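Conserved hypothetical protein (Methanosarcina mazei, PDB 2NR4) is of unknown function but binds flavin mononucleotide and probably works as a flavoprotein of the FMN-binding clan. Local coordinates at residues L60-S64 against H65-N69; H169-R172 against Y173-T176. All coordinates share one frame; numbering follows the deposited sequence.

Interaction 1 of 2, residues L60-S64 against H65-N69. With FMN (flavin mononucleotide), chain C.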
# COMPACT_ATOMS: atom_id res chain seq x y z
N LEU A 60 17.80 -3.31 12.92
CA LEU A 60 17.98 -4.66 12.40
C LEU A 60 18.08 -5.69 13.53
O LEU A 60 18.86 -5.55 14.46
CB LEU A 60 19.24 -4.71 11.53
CG LEU A 60 19.52 -3.58 10.55
CD1 LEU A 60 20.95 -3.66 10.06
CD2 LEU A 60 18.58 -3.71 9.37
N PHE A 61 17.27 -6.74 13.44
CA PHE A 61 17.36 -7.87 14.35
C PHE A 61 18.74 -8.53 14.26
O PHE A 61 19.25 -8.81 13.17
CB PHE A 61 16.25 -8.89 14.03
CG PHE A 61 14.88 -8.41 14.41
CD1 PHE A 61 14.60 -8.05 15.73
CD2 PHE A 61 13.87 -8.32 13.47
CE1 PHE A 61 13.32 -7.61 16.11
CE2 PHE A 61 12.60 -7.87 13.82
CZ PHE A 61 12.32 -7.51 15.14
N LYS A 62 19.37 -8.73 15.41
CA LYS A 62 20.71 -9.27 15.41
C LYS A 62 20.67 -10.71 14.90
O LYS A 62 19.74 -11.45 15.21
CB LYS A 62 21.32 -9.21 16.81
CG LYS A 62 21.67 -7.83 17.31
CD LYS A 62 22.48 -7.87 18.61
CE LYS A 62 21.65 -7.33 19.78
NZ LYS A 62 22.43 -7.15 21.04
N GLY A 63 21.67 -11.08 14.12
CA GLY A 63 21.86 -12.46 13.67
C GLY A 63 21.45 -12.70 12.23
O GLY A 63 21.67 -13.78 11.69
N SER A 64 20.82 -11.70 11.60
CA SER A 64 20.35 -11.86 10.23
C SER A 64 21.47 -11.60 9.22
O SER A 64 22.52 -11.06 9.55
CB SER A 64 19.20 -10.90 9.98
OG SER A 64 19.66 -9.55 9.92
N HIS A 65 21.24 -11.97 7.97
CA HIS A 65 22.27 -11.70 6.99
C HIS A 65 22.44 -10.18 6.75
O HIS A 65 23.56 -9.68 6.59
CB HIS A 65 22.04 -12.51 5.71
CG HIS A 65 22.72 -13.86 5.74
ND1 HIS A 65 24.10 -13.99 5.82
CD2 HIS A 65 22.22 -15.11 5.70
CE1 HIS A 65 24.41 -15.28 5.81
NE2 HIS A 65 23.29 -15.98 5.75
N THR A 66 21.33 -9.45 6.72
CA THR A 66 21.38 -7.98 6.59
C THR A 66 22.20 -7.37 7.71
O THR A 66 23.04 -6.49 7.49
CB THR A 66 19.94 -7.40 6.64
OG1 THR A 66 19.17 -8.04 5.64
CG2 THR A 66 19.94 -5.91 6.41
N TRP A 67 21.94 -7.82 8.93
CA TRP A 67 22.71 -7.37 10.10
C TRP A 67 24.23 -7.62 9.93
O TRP A 67 25.05 -6.70 10.10
CB TRP A 67 22.16 -8.07 11.35
CG TRP A 67 23.00 -7.94 12.56
CD1 TRP A 67 23.02 -6.88 13.41
CD2 TRP A 67 23.92 -8.91 13.09
NE1 TRP A 67 23.91 -7.13 14.45
CE2 TRP A 67 24.47 -8.36 14.27
CE3 TRP A 67 24.34 -10.18 12.67
CZ2 TRP A 67 25.40 -9.06 15.06
CZ3 TRP A 67 25.28 -10.88 13.46
CH2 TRP A 67 25.79 -10.31 14.63
N GLU A 68 24.59 -8.85 9.54
CA GLU A 68 25.99 -9.21 9.37
C GLU A 68 26.66 -8.33 8.31
O GLU A 68 27.76 -7.87 8.52
CB GLU A 68 26.11 -10.71 9.02
CG GLU A 68 27.51 -11.31 9.27
CD GLU A 68 27.63 -12.76 8.81
OE1 GLU A 68 26.59 -13.40 8.52
OE2 GLU A 68 28.79 -13.25 8.74
N ASN A 69 25.95 -8.04 7.22
CA ASN A 69 26.52 -7.25 6.14
C ASN A 69 26.68 -5.77 6.54
O ASN A 69 27.66 -5.12 6.17
CB ASN A 69 25.70 -7.36 4.85
CG ASN A 69 25.79 -8.73 4.20
OD1 ASN A 69 26.73 -9.49 4.43
ND2 ASN A 69 24.81 -9.05 3.35
N1 FMN C . 13.86 -7.29 10.10
C2 FMN C . 14.64 -6.31 10.69
O2 FMN C . 15.68 -6.66 11.24
N3 FMN C . 14.25 -4.99 10.67
C4 FMN C . 13.07 -4.63 10.05
O4 FMN C . 12.81 -3.45 9.84
C4A FMN C . 12.27 -5.60 9.45
N5 FMN C . 11.08 -5.26 8.83
C5A FMN C . 10.30 -6.22 8.22
C6 FMN C . 9.11 -5.86 7.58
C7 FMN C . 8.32 -6.81 6.96
C7M FMN C . 7.01 -6.39 6.35
C8 FMN C . 8.72 -8.17 7.00
C8M FMN C . 8.01 -9.21 6.22
C9 FMN C . 9.91 -8.54 7.64
C9A FMN C . 10.71 -7.56 8.24
N10 FMN C . 11.90 -7.90 8.88
C10 FMN C . 12.68 -6.93 9.49
C1' FMN C . 12.27 -9.34 9.06
C2' FMN C . 13.28 -9.72 7.98
O2' FMN C . 12.78 -9.35 6.72
C3' FMN C . 13.45 -11.22 7.99
O3' FMN C . 13.97 -11.60 9.25
C4' FMN C . 14.33 -11.69 6.83
O4' FMN C . 14.17 -13.08 6.79
C5' FMN C . 15.80 -11.32 7.04
O5' FMN C . 16.62 -12.06 6.16
P FMN C . 18.22 -11.85 5.98
O1P FMN C . 18.87 -12.86 6.95
O2P FMN C . 18.60 -10.42 6.44
O3P FMN C . 18.58 -12.22 4.54
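His65 follows Ser64 directly and opens the helix, and its amide N hydrogen-bonds FMN O1P at 2.7 Å while its CB lies against the same phosphate. Thr66 grips the next phosphate oxygen twice: its N reaches FMN O2P and its OG1 meets the same atom at 2.6 Å. The hydroxyl can join its own amide there because chi1 of -55° sets OG1 beside the backbone N. The methyl, CG2, is left to meet Leu60 CD2 at 3.9 Å, the two side chains crossing at about a right angle.

Trp67 carries most of the packing. Its N donates to Ser64 OG (3.0 Å), making Ser64 the N-cap, and its CG, anti to the backbone N (chi1 168°), brings the indole beneath the type II turn of Phe61 to Ser64. Lys62 CA stands almost squarely over the five-membered ring, 3.8 Å from its centroid and 4° off the normal, a CH-pi contact. Gly63 N lies over the same face, 3.2 Å from CE3; the positive phi of this glycine suits the third position of such a turn. Glu68 N then closes the first helical turn onto Ser64 O at 3.0 Å, and Asn69 ND2 hydrogen-bonds Thr37 OG1, linking the helix to strand 29-37.

At the strand end, Phe61 N hydrogen-bonds the flavin carbonyl FMN O2 at 2.7 Å. One strand-turn-helix unit thus binds both the phosphate and the pyrimidine carbonyl O2 of the flavin, the phosphate sitting at a capped helix N terminus, in an FMN site built on an antiparallel beta barrel.

Interaction 2 of 2, residues H169-R172 against Y173-T176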
# COMPACT_ATOMS: atom_id res chain seq x y z
N HIS A 169 3.73 -12.22 10.45
CA HIS A 169 3.27 -13.29 11.35
C HIS A 169 3.93 -14.65 11.10
O HIS A 169 4.24 -15.38 12.04
CB HIS A 169 1.74 -13.36 11.36
CG HIS A 169 1.11 -12.10 11.86
ND1 HIS A 169 1.52 -11.47 13.02
CD2 HIS A 169 0.13 -11.32 11.34
CE1 HIS A 169 0.80 -10.38 13.20
NE2 HIS A 169 -0.03 -10.25 12.19
N ALA A 170 4.18 -14.98 9.83
CA ALA A 170 4.92 -16.18 9.52
C ALA A 170 6.32 -16.18 10.13
O ALA A 170 6.77 -17.23 10.60
CB ALA A 170 4.97 -16.42 7.98
N THR A 171 7.03 -15.05 10.12
CA THR A 171 8.35 -15.01 10.76
C THR A 171 8.24 -15.18 12.27
O THR A 171 9.14 -15.77 12.92
CB THR A 171 9.18 -13.72 10.41
OG1 THR A 171 8.60 -12.57 11.01
CG2 THR A 171 9.34 -13.51 8.91
N ARG A 172 7.16 -14.65 12.84
CA ARG A 172 6.89 -14.80 14.26
C ARG A 172 6.51 -16.21 14.64
O ARG A 172 6.91 -16.68 15.73
CB ARG A 172 5.85 -13.80 14.71
CG ARG A 172 6.48 -12.45 14.85
CD ARG A 172 5.44 -11.43 15.07
NE ARG A 172 6.05 -10.12 15.14
CZ ARG A 172 5.35 -8.99 15.13
NH1 ARG A 172 4.02 -9.02 15.06
NH2 ARG A 172 5.99 -7.84 15.20
N TYR A 173 5.79 -16.90 13.76
CA TYR A 173 5.50 -18.30 13.94
C TYR A 173 6.76 -19.16 13.96
O TYR A 173 6.82 -20.17 14.67
CB TYR A 173 4.54 -18.83 12.88
CG TYR A 173 4.29 -20.29 13.10
CD1 TYR A 173 3.47 -20.72 14.14
CD2 TYR A 173 4.91 -21.26 12.30
CE1 TYR A 173 3.26 -22.08 14.37
CE2 TYR A 173 4.71 -22.62 12.52
CZ TYR A 173 3.88 -23.01 13.56
OH TYR A 173 3.67 -24.35 13.78
N GLN A 174 7.73 -18.78 13.15
CA GLN A 174 9.04 -19.43 13.15
C GLN A 174 9.79 -19.10 14.44
O GLN A 174 10.56 -19.93 14.93
CB GLN A 174 9.87 -19.00 11.93
CG GLN A 174 9.36 -19.51 10.59
CD GLN A 174 10.20 -19.00 9.41
OE1 GLN A 174 10.52 -19.76 8.49
NE2 GLN A 174 10.58 -17.72 9.46
N LEU A 175 9.55 -17.90 15.00
CA LEU A 175 10.21 -17.46 16.24
C LEU A 175 9.89 -18.48 17.34
O LEU A 175 10.82 -18.87 18.06
CB LEU A 175 9.97 -15.98 16.57
CG LEU A 175 10.87 -15.31 17.62
CD1 LEU A 175 12.37 -15.61 17.38
CD2 LEU A 175 10.60 -13.80 17.61
N THR A 176 8.63 -18.86 17.59
CA THR A 176 7.88 -18.59 18.84
C THR A 176 7.05 -19.86 18.86
O THR A 176 6.69 -20.39 19.91
CB THR A 176 6.90 -17.37 19.00
OG1 THR A 176 5.67 -17.61 18.31
CG2 THR A 176 7.54 -16.05 18.66
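Arg172 and Thr176 meet through backbone and side chain: Thr176 OG1 lies 3.0 Å from Arg172 O. A chi1 of 75° places this hydroxyl between its own backbone N and carbonyl carbon, turned back toward the preceding helical turn. Glu178 OE2 is a second hydrogen-bond partner of this hydroxyl. Leu175 CB packs close to the same carbonyl, 3.2 Å from Arg172 O.

Gln174 lies back along the helix. Its CG is set beside the backbone N (chi1 -69°), and the chain runs extended from there, bringing CG within 3.5 Å of Ala170 O and NE2 within 3.7 Å of Thr171 CA; the side chain also touches Phe92 of helix 84-92. These residues belong to the last turns of helix 158-176, where regular alpha-helical i to i+4 bonds run from Tyr173 N to His169 O (2.8 Å) and from Gln174 N to Ala170 O (3.1 Å). The following bond, Leu175 N to Thr171 O, is weak.

Tyr173 takes the other course. With CG anti to the backbone N (chi1 179°), only CB stays near the preceding turn, 3.6 Å from His169 O, while the ring leads away, and the side chain touches Tyr181 and Leu182 of helix 179-195 and Leu211. Arg172 stretches in an extended chain from CG to NE and touches Tyr181. Thr171 turns its hydroxyl back to Val168 O, and its side chain touches Thr91 and comes within about 5 Å of the bound FMN.

In the fold
Along the chain the two contacts come in series, neither nested nor crossed, and each is local rather than the closure of a long loop. Interaction 1 turns the chain from strand 57-61 of the six-stranded barrel into helix 65-73. The chain then adds barrel strands 75-79, 118-130 and 133-145, with helix 84-92 between the first two, before interaction 2 arises near the end of helix 158-176, in the helical C-terminal part. Their centres are 17 Å apart, with nearest atoms about 6 Å apart and not touching. The FMN relates them: Phe61, His65 and Thr66 of interaction 1 hydrogen-bond it, whereas helix 158-176 approaches it beside Thr91 and packs on helices 84-92 and 179-195.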